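Local coordinates for protein hydrogenase maturation factor (Thermoanaerobacter tengcongensis, PDB 3VTI) that probably takes a carbamoyl group from its partner HypF and dehydrates it with ATP to a nitrile during maturation of [NiFe]-hydrogenases, and binds magnesium, at residues K67-F75 with G101-T109; I138-V147 with L209-I220. All blocks are in the same frame, centred on the assembly; numbering follows the deposited sequence.

Contact 1 (K67-F75 with G101-T109); sequences KPLFLTAAF and GVKIVAGDT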
loop_
_atom_site.group_PDB
_atom_site.type_symbol
_atom_site.label_atom_id
_atom_site.label_comp_id
_atom_site.label_asym_id
_atom_site.label_seq_id
_atom_site.Cartn_x
_atom_site.Cartn_y
_atom_site.Cartn_z
ATOM N N LYS C 67 19.302 -7.116 -20.719
ATOM C CA LYS C 67 18.211 -8.054 -20.893
ATOM C C LYS C 67 17.674 -8.417 -19.507
ATOM O O LYS C 67 18.394 -9.020 -18.707
ATOM C CB LYS C 67 18.714 -9.308 -21.606
ATOM C CG LYS C 67 17.689 -10.427 -21.715
ATOM C CD LYS C 67 18.142 -11.519 -22.674
ATOM C CE LYS C 67 16.988 -12.470 -22.985
ATOM N NZ LYS C 67 15.716 -11.726 -23.272
ATOM N N PRO C 68 16.417 -8.049 -19.209
ATOM C CA PRO C 68 15.853 -8.458 -17.927
ATOM C C PRO C 68 15.496 -9.937 -17.964
ATOM O O PRO C 68 15.053 -10.423 -19.001
ATOM C CB PRO C 68 14.595 -7.592 -17.807
ATOM C CG PRO C 68 14.189 -7.326 -19.200
ATOM C CD PRO C 68 15.454 -7.281 -20.019
ATOM N N LEU C 69 15.694 -10.639 -16.850
ATOM C CA LEU C 69 15.474 -12.087 -16.796
ATOM C C LEU C 69 14.553 -12.530 -15.661
ATOM O O LEU C 69 13.656 -13.351 -15.868
ATOM C CB LEU C 69 16.806 -12.840 -16.672
ATOM C CG LEU C 69 17.829 -12.869 -17.811
ATOM C CD1 LEU C 69 19.169 -13.387 -17.288
ATOM C CD2 LEU C 69 17.350 -13.719 -18.999
ATOM N N PHE C 70 14.786 -11.998 -14.465
ATOM C CA PHE C 70 14.109 -12.477 -13.267
ATOM C C PHE C 70 13.472 -11.350 -12.497
ATOM O O PHE C 70 14.020 -10.241 -12.425
ATOM C CB PHE C 70 15.071 -13.254 -12.372
ATOM C CG PHE C 70 15.802 -14.355 -13.093
ATOM C CD1 PHE C 70 15.107 -15.450 -13.616
ATOM C CD2 PHE C 70 17.183 -14.292 -13.269
ATOM C CE1 PHE C 70 15.787 -16.473 -14.293
ATOM C CE2 PHE C 70 17.867 -15.310 -13.937
ATOM C CZ PHE C 70 17.169 -16.400 -14.452
ATOM N N LEU C 71 12.301 -11.647 -11.934
ATOM C CA LEU C 71 11.516 -10.676 -11.194
ATOM C C LEU C 71 10.998 -11.236 -9.878
ATOM O O LEU C 71 10.746 -12.435 -9.746
ATOM C CB LEU C 71 10.335 -10.190 -12.036
ATOM C CG LEU C 71 10.468 -8.860 -12.784
ATOM C CD1 LEU C 71 11.343 -9.008 -14.017
ATOM C CD2 LEU C 71 9.093 -8.319 -13.151
ATOM N N THR C 72 10.843 -10.355 -8.900
ATOM C CA THR C 72 10.160 -10.723 -7.682
ATOM C C THR C 72 8.831 -9.997 -7.667
ATOM O O THR C 72 8.709 -8.927 -8.259
ATOM C CB THR C 72 10.966 -10.335 -6.458
ATOM O OG1 THR C 72 11.330 -8.962 -6.561
ATOM C CG2 THR C 72 12.243 -11.191 -6.354
ATOM N N ALA C 73 7.831 -10.586 -7.020
ATOM C CA ALA C 73 6.514 -9.964 -6.935
ATOM C C ALA C 73 5.989 -9.991 -5.506
ATOM O O ALA C 73 5.763 -11.056 -4.940
ATOM C CB ALA C 73 5.530 -10.630 -7.891
ATOM N N ALA C 74 5.817 -8.806 -4.931
ATOM C CA ALA C 74 5.273 -8.683 -3.597
ATOM C C ALA C 74 3.894 -8.023 -3.640
ATOM O O ALA C 74 3.716 -6.978 -4.269
ATOM C CB ALA C 74 6.218 -7.914 -2.707
ATOM N N PHE C 75 2.930 -8.661 -2.972
ATOM C CA PHE C 75 1.548 -8.223 -2.954
ATOM C C PHE C 75 1.135 -7.876 -1.533
ATOM O O PHE C 75 1.322 -8.674 -0.611
ATOM C CB PHE C 75 0.630 -9.337 -3.448
ATOM C CG PHE C 75 0.913 -9.802 -4.842
ATOM C CD1 PHE C 75 1.808 -10.850 -5.075
ATOM C CD2 PHE C 75 0.258 -9.224 -5.920
ATOM C CE1 PHE C 75 2.063 -11.299 -6.358
ATOM C CE2 PHE C 75 0.505 -9.661 -7.210
ATOM C CZ PHE C 75 1.414 -10.709 -7.430
ATOM N N GLY C 101 9.561 -12.153 -21.893
ATOM C CA GLY C 101 10.521 -13.259 -21.844
ATOM C C GLY C 101 11.229 -13.317 -20.501
ATOM O O GLY C 101 12.419 -13.629 -20.424
ATOM N N VAL C 102 10.474 -13.015 -19.449
ATOM C CA VAL C 102 10.979 -12.865 -18.098
ATOM C C VAL C 102 10.243 -13.854 -17.175
ATOM O O VAL C 102 9.152 -14.337 -17.515
ATOM C CB VAL C 102 10.787 -11.390 -17.651
ATOM C CG1 VAL C 102 9.770 -11.240 -16.506
ATOM C CG2 VAL C 102 12.113 -10.762 -17.300
ATOM N N LYS C 103 10.841 -14.175 -16.029
ATOM C CA LYS C 103 10.210 -15.080 -15.065
ATOM C C LYS C 103 10.184 -14.519 -13.652
ATOM O O LYS C 103 11.192 -13.999 -13.167
ATOM C CB LYS C 103 10.910 -16.432 -15.052
ATOM C CG LYS C 103 10.526 -17.329 -16.197
ATOM C CD LYS C 103 11.428 -18.556 -16.250
ATOM C CE LYS C 103 10.943 -19.546 -17.294
ATOM N NZ LYS C 103 11.955 -20.616 -17.494
ATOM N N ILE C 104 9.026 -14.630 -13.002
ATOM C CA ILE C 104 8.896 -14.268 -11.591
ATOM C C ILE C 104 9.301 -15.471 -10.757
ATOM O O ILE C 104 8.668 -16.526 -10.822
ATOM C CB ILE C 104 7.470 -13.792 -11.233
ATOM C CG1 ILE C 104 7.091 -12.590 -12.105
ATOM C CG2 ILE C 104 7.361 -13.457 -9.735
ATOM C CD1 ILE C 104 5.629 -12.350 -12.208
ATOM N N VAL C 105 10.360 -15.297 -9.974
ATOM C CA VAL C 105 11.072 -16.418 -9.357
ATOM C C VAL C 105 10.943 -16.473 -7.846
ATOM O O VAL C 105 11.154 -17.523 -7.227
ATOM C CB VAL C 105 12.561 -16.402 -9.745
ATOM C CG1 VAL C 105 12.711 -16.701 -11.236
ATOM C CG2 VAL C 105 13.203 -15.064 -9.392
ATOM N N ALA C 106 10.600 -15.334 -7.261
ATOM C CA ALA C 106 10.373 -15.221 -5.826
ATOM C C ALA C 106 9.247 -14.229 -5.574
ATOM O O ALA C 106 8.867 -13.460 -6.457
ATOM C CB ALA C 106 11.640 -14.763 -5.118
ATOM N N GLY C 107 8.714 -14.248 -4.365
ATOM C CA GLY C 107 7.686 -13.294 -4.014
ATOM C C GLY C 107 7.240 -13.328 -2.571
ATOM O O GLY C 107 7.889 -13.936 -1.707
ATOM N N ASP C 108 6.121 -12.655 -2.329
ATOM C CA ASP C 108 5.519 -12.578 -1.018
ATOM C C ASP C 108 4.085 -12.120 -1.179
ATOM O O ASP C 108 3.769 -11.385 -2.114
ATOM C CB ASP C 108 6.288 -11.602 -0.126
ATOM C CG ASP C 108 5.847 -11.670 1.327
ATOM O OD1 ASP C 108 5.733 -12.797 1.878
ATOM O OD2 ASP C 108 5.606 -10.593 1.917
ATOM N N THR C 109 3.223 -12.583 -0.279
ATOM C CA THR C 109 1.864 -12.080 -0.172
ATOM C C THR C 109 1.538 -11.802 1.295
ATOM O O THR C 109 1.729 -12.656 2.161
ATOM C CB THR C 109 0.832 -13.061 -0.761
ATOM O OG1 THR C 109 1.082 -14.380 -0.263
ATOM C CG2 THR C 109 0.910 -13.095 -2.275
HETATM O O HOH W 1 4.259 -8.823 -0.095
#

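Contact 2 (I138-V147 with L209-I220); sequences IKNAKPGDIV and LYEISKMSGVGI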
loop_
_atom_site.group_PDB
_atom_site.type_symbol
_atom_site.label_atom_id
_atom_site.label_comp_id
_atom_site.label_asym_id
_atom_site.label_seq_id
_atom_site.Cartn_x
_atom_site.Cartn_y
_atom_site.Cartn_z
ATOM N N ILE C 138 22.566 7.700 -16.746
ATOM C CA ILE C 138 22.116 9.117 -16.805
ATOM C C ILE C 138 23.256 10.115 -16.777
ATOM O O ILE C 138 23.018 11.303 -16.961
ATOM C CB ILE C 138 21.138 9.560 -15.647
ATOM C CG1 ILE C 138 21.237 8.639 -14.435
ATOM C CG2 ILE C 138 19.706 9.745 -16.140
ATOM C CD1 ILE C 138 22.480 8.863 -13.635
ATOM N N LYS C 139 24.473 9.639 -16.518
ATOM C CA LYS C 139 25.671 10.489 -16.503
ATOM C C LYS C 139 26.394 10.594 -17.851
ATOM O O LYS C 139 27.378 11.321 -17.968
ATOM C CB LYS C 139 26.655 9.983 -15.444
ATOM C CG LYS C 139 26.366 10.500 -14.043
ATOM C CD LYS C 139 27.011 9.633 -12.964
ATOM C CE LYS C 139 26.171 8.377 -12.702
ATOM N NZ LYS C 139 26.933 7.370 -11.905
ATOM N N ASN C 140 25.900 9.879 -18.862
ATOM C CA ASN C 140 26.653 9.648 -20.103
ATOM C C ASN C 140 26.392 10.617 -21.255
ATOM O O ASN C 140 27.008 10.492 -22.305
ATOM C CB ASN C 140 26.458 8.203 -20.599
ATOM C CG ASN C 140 27.302 7.188 -19.826
ATOM O OD1 ASN C 140 28.072 7.547 -18.932
ATOM N ND2 ASN C 140 27.160 5.913 -20.177
ATOM N N ALA C 141 25.488 11.571 -21.074
ATOM C CA ALA C 141 25.212 12.533 -22.130
ATOM C C ALA C 141 26.337 13.577 -22.268
ATOM O O ALA C 141 26.762 14.183 -21.280
ATOM C CB ALA C 141 23.864 13.195 -21.907
ATOM N N LYS C 142 26.822 13.744 -23.502
ATOM C CA LYS C 142 27.793 14.785 -23.870
ATOM C C LYS C 142 27.155 15.757 -24.872
ATOM O O LYS C 142 26.278 15.357 -25.637
ATOM C CB LYS C 142 29.056 14.178 -24.514
ATOM C CG LYS C 142 29.761 13.054 -23.753
ATOM C CD LYS C 142 30.430 13.522 -22.464
ATOM C CE LYS C 142 31.158 12.366 -21.775
ATOM N NZ LYS C 142 31.222 12.511 -20.283
ATOM N N PRO C 143 27.589 17.038 -24.881
ATOM C CA PRO C 143 27.081 17.986 -25.882
ATOM C C PRO C 143 27.320 17.495 -27.313
ATOM O O PRO C 143 28.424 17.055 -27.642
ATOM C CB PRO C 143 27.900 19.249 -25.615
ATOM C CG PRO C 143 28.305 19.143 -24.197
ATOM C CD PRO C 143 28.539 17.686 -23.955
ATOM N N GLY C 144 26.286 17.560 -28.145
ATOM C CA GLY C 144 26.356 17.024 -29.501
ATOM C C GLY C 144 25.522 15.766 -29.690
ATOM O O GLY C 144 25.219 15.383 -30.822
ATOM N N ASP C 145 25.164 15.120 -28.582
ATOM C CA ASP C 145 24.320 13.929 -28.608
ATOM C C ASP C 145 22.909 14.294 -29.028
ATOM O O ASP C 145 22.475 15.436 -28.841
ATOM C CB ASP C 145 24.248 13.279 -27.221
ATOM C CG ASP C 145 25.526 12.565 -26.828
ATOM O OD1 ASP C 145 26.290 12.140 -27.719
ATOM O OD2 ASP C 145 25.758 12.417 -25.609
ATOM N N ILE C 146 22.194 13.312 -29.569
ATOM C CA ILE C 146 20.816 13.489 -30.025
ATOM C C ILE C 146 19.852 12.806 -29.064
ATOM O O ILE C 146 20.142 11.736 -28.530
ATOM C CB ILE C 146 20.625 12.937 -31.466
ATOM C CG1 ILE C 146 21.585 13.629 -32.456
ATOM C CG2 ILE C 146 19.167 13.029 -31.918
ATOM C CD1 ILE C 146 21.357 15.130 -32.668
ATOM N N VAL C 147 18.707 13.444 -28.841
ATOM C CA VAL C 147 17.687 12.914 -27.962
ATOM C C VAL C 147 16.530 12.406 -28.797
ATOM O O VAL C 147 16.008 13.127 -29.646
ATOM C CB VAL C 147 17.172 13.992 -26.997
ATOM C CG1 VAL C 147 16.320 13.366 -25.899
ATOM C CG2 VAL C 147 18.331 14.742 -26.380
ATOM N N LEU C 209 14.555 14.713 -18.751
ATOM C CA LEU C 209 15.524 15.623 -19.352
ATOM C C LEU C 209 16.312 16.357 -18.273
ATOM O O LEU C 209 17.528 16.507 -18.387
ATOM C CB LEU C 209 14.849 16.614 -20.314
ATOM C CG LEU C 209 14.049 16.075 -21.517
ATOM C CD1 LEU C 209 13.379 17.210 -22.285
ATOM C CD2 LEU C 209 14.889 15.209 -22.469
ATOM N N TYR C 210 15.617 16.794 -17.225
ATOM C CA TYR C 210 16.243 17.455 -16.082
ATOM C C TYR C 210 17.179 16.522 -15.329
ATOM O O TYR C 210 18.222 16.955 -14.836
ATOM C CB TYR C 210 15.187 18.012 -15.121
ATOM C CG TYR C 210 14.783 19.434 -15.428
ATOM C CD1 TYR C 210 15.533 20.511 -14.956
ATOM C CD2 TYR C 210 13.661 19.706 -16.199
ATOM C CE1 TYR C 210 15.172 21.824 -15.238
ATOM C CE2 TYR C 210 13.288 21.020 -16.488
ATOM C CZ TYR C 210 14.045 22.072 -16.005
ATOM O OH TYR C 210 13.679 23.369 -16.297
ATOM N N GLU C 211 16.802 15.249 -15.243
ATOM C CA GLU C 211 17.637 14.251 -14.587
ATOM C C GLU C 211 18.890 13.991 -15.412
ATOM O O GLU C 211 19.974 13.815 -14.854
ATOM C CB GLU C 211 16.864 12.953 -14.360
ATOM C CG GLU C 211 15.897 13.019 -13.179
ATOM C CD GLU C 211 14.751 12.008 -13.256
ATOM O OE1 GLU C 211 14.568 11.360 -14.318
ATOM O OE2 GLU C 211 14.026 11.866 -12.243
ATOM N N ILE C 212 18.738 13.981 -16.738
ATOM C CA ILE C 212 19.876 13.837 -17.636
ATOM C C ILE C 212 20.786 15.052 -17.497
ATOM O O ILE C 212 22.007 14.901 -17.388
ATOM C CB ILE C 212 19.452 13.663 -19.115
ATOM C CG1 ILE C 212 18.657 12.367 -19.323
ATOM C CG2 ILE C 212 20.677 13.676 -20.011
ATOM C CD1 ILE C 212 17.878 12.320 -20.638
ATOM N N SER C 213 20.189 16.246 -17.494
ATOM C CA SER C 213 20.927 17.501 -17.306
ATOM C C SER C 213 21.726 17.562 -16.014
ATOM O O SER C 213 22.911 17.890 -16.025
ATOM C CB SER C 213 19.984 18.698 -17.358
ATOM O OG SER C 213 19.834 19.153 -18.692
ATOM N N LYS C 214 21.063 17.257 -14.906
ATOM C CA LYS C 214 21.697 17.272 -13.595
ATOM C C LYS C 214 22.899 16.324 -13.563
ATOM O O LYS C 214 24.017 16.744 -13.260
ATOM C CB LYS C 214 20.675 16.904 -12.507
ATOM C CG LYS C 214 21.182 17.035 -11.084
ATOM C CD LYS C 214 20.143 16.539 -10.072
ATOM C CE LYS C 214 20.745 16.462 -8.670
ATOM N NZ LYS C 214 19.748 16.059 -7.622
ATOM N N MET C 215 22.665 15.066 -13.919
ATOM C CA MET C 215 23.662 14.013 -13.738
ATOM C C MET C 215 24.779 14.019 -14.774
ATOM O O MET C 215 25.931 13.734 -14.443
ATOM C CB MET C 215 22.987 12.644 -13.670
ATOM C CG MET C 215 22.045 12.470 -12.468
ATOM S SD MET C 215 22.894 12.253 -10.882
ATOM C CE MET C 215 23.087 13.932 -10.329
ATOM N N SER C 216 24.443 14.343 -16.019
ATOM C CA SER C 216 25.448 14.459 -17.073
ATOM C C SER C 216 26.149 15.809 -17.028
ATOM O O SER C 216 27.221 15.968 -17.604
ATOM C CB SER C 216 24.832 14.226 -18.456
ATOM O OG SER C 216 24.617 12.848 -18.708
ATOM N N GLY C 217 25.546 16.778 -16.346
ATOM C CA GLY C 217 26.093 18.125 -16.285
ATOM C C GLY C 217 26.043 18.801 -17.643
ATOM O O GLY C 217 27.026 19.408 -18.084
ATOM N N VAL C 218 24.891 18.689 -18.302
ATOM C CA VAL C 218 24.676 19.249 -19.633
ATOM C C VAL C 218 23.303 19.912 -19.723
ATOM O O VAL C 218 22.540 19.911 -18.761
ATOM C CB VAL C 218 24.753 18.156 -20.735
ATOM C CG1 VAL C 218 26.146 17.520 -20.798
ATOM C CG2 VAL C 218 23.664 17.096 -20.537
ATOM N N GLY C 219 22.994 20.474 -20.888
ATOM C CA GLY C 219 21.658 20.989 -21.164
ATOM C C GLY C 219 21.006 20.216 -22.287
ATOM O O GLY C 219 21.672 19.446 -22.976
ATOM N N ILE C 220 19.702 20.400 -22.460
ATOM C CA ILE C 220 18.965 19.707 -23.519
ATOM C C ILE C 220 17.965 20.634 -24.200
ATOM O O ILE C 220 17.170 21.318 -23.536
ATOM C CB ILE C 220 18.247 18.417 -23.017
ATOM C CG1 ILE C 220 19.261 17.441 -22.409
ATOM C CG2 ILE C 220 17.523 17.726 -24.175
ATOM C CD1 ILE C 220 18.692 16.107 -21.989
#

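Contact 1 (K67-F75 with G101-T109)
L69 to F75 run parallel to K103 to T109, joined by six backbone hydrogen bonds. The short strand axes diverge by 46°. L71 pairs with I104, but T72 pairs with A106, so V105 is the extra residue of a beta bulge. The bond from V105 N to L71 O (2.9 Å) is nearly collinear with the carbonyl. One face carries L71, A73, I104, F75 and T109. I104 CG2 lies anti to its backbone N and meets A73 CB at 3.8 Å. The L71 and V102 side chains cross at about a right angle, L71 CD1 3.7 Å from V102 CG1. F75 and T109 lie side by side, with F75 CD1 3.7 Å from T109 CG2. The F70 and V105 side chains meet at a slant, F70 CD1 lying 3.6 Å from V105 CG1. A water donates to F75 O and D108 OD2, and K110 forms a salt bridge with the same carboxylate oxygen. Helix 83-100 connects the two strands in a beta-alpha-beta crossover and covers A73 and F75 through M93. F12 of the second subunit packs on I104. Backbone bonds thus set the register, while apolar side chains join the sheet to its helix and the second subunit.

Contact 2 (I138-V147 with L209-I220)
S216 OG joins the end of helix 204-216 to the loop I138-A141 with two hydrogen bonds. It donates to I138 O (2.8 Å), lying above the carbonyl plane, and accepts from A141 N (2.8 Å, 142° at the hydrogen). OG lies anti to the carbonyl carbon of S216 (chi1 -78°), where it meets both partners. Without the hydroxyl, as with an alanine here, I138 O and A141 N would probably lose their shared mate and the loop could shift. K142 N donates to D145 OD2 (2.7 Å), reaching it from above the carboxylate plane. D145 N returns a bond to K142 O, closing a type II beta turn. This turn leads into strand 146-149 of the AIR synthase-related C-terminal domain, whose sheet also holds strand 219-223. From the last turn of the helix, S213 OG donates to V218 O, fixing the turn between helix and strand. A141 CB rests on I212 CG2 (3.7 Å), and the I138 and M215 side chains lie side by side, I138 CD1 3.8 Å from M215 CB. V147 CG2 meets I220 CG2 at 3.8 Å, the side chains crossing at about a right angle. E211 turns its carboxylate to R198 in a salt bridge.

From the N terminus, the chain passes several helices and strands before strand 66-78. It passes through helix 83-100 and returns along strand 103-112, where contact 1 closes this short loop. Strand 120-130 then pairs with the other side of strand 66-78. Contact 2 opens afterwards, at I138. Its loop takes in strand 146-149, helices 155-164 and 181-187 and strand 194-198 before helix 204-216 and strand 219-223 close it. The two loops are in series and neither nest nor cross. Contact 1 joins strands of the N-terminal sheet, and contact 2 ties a loop and strand to a helix and strand of the C-terminal domain. Their centres are 32 Å apart, on opposite sides of the chain's centre.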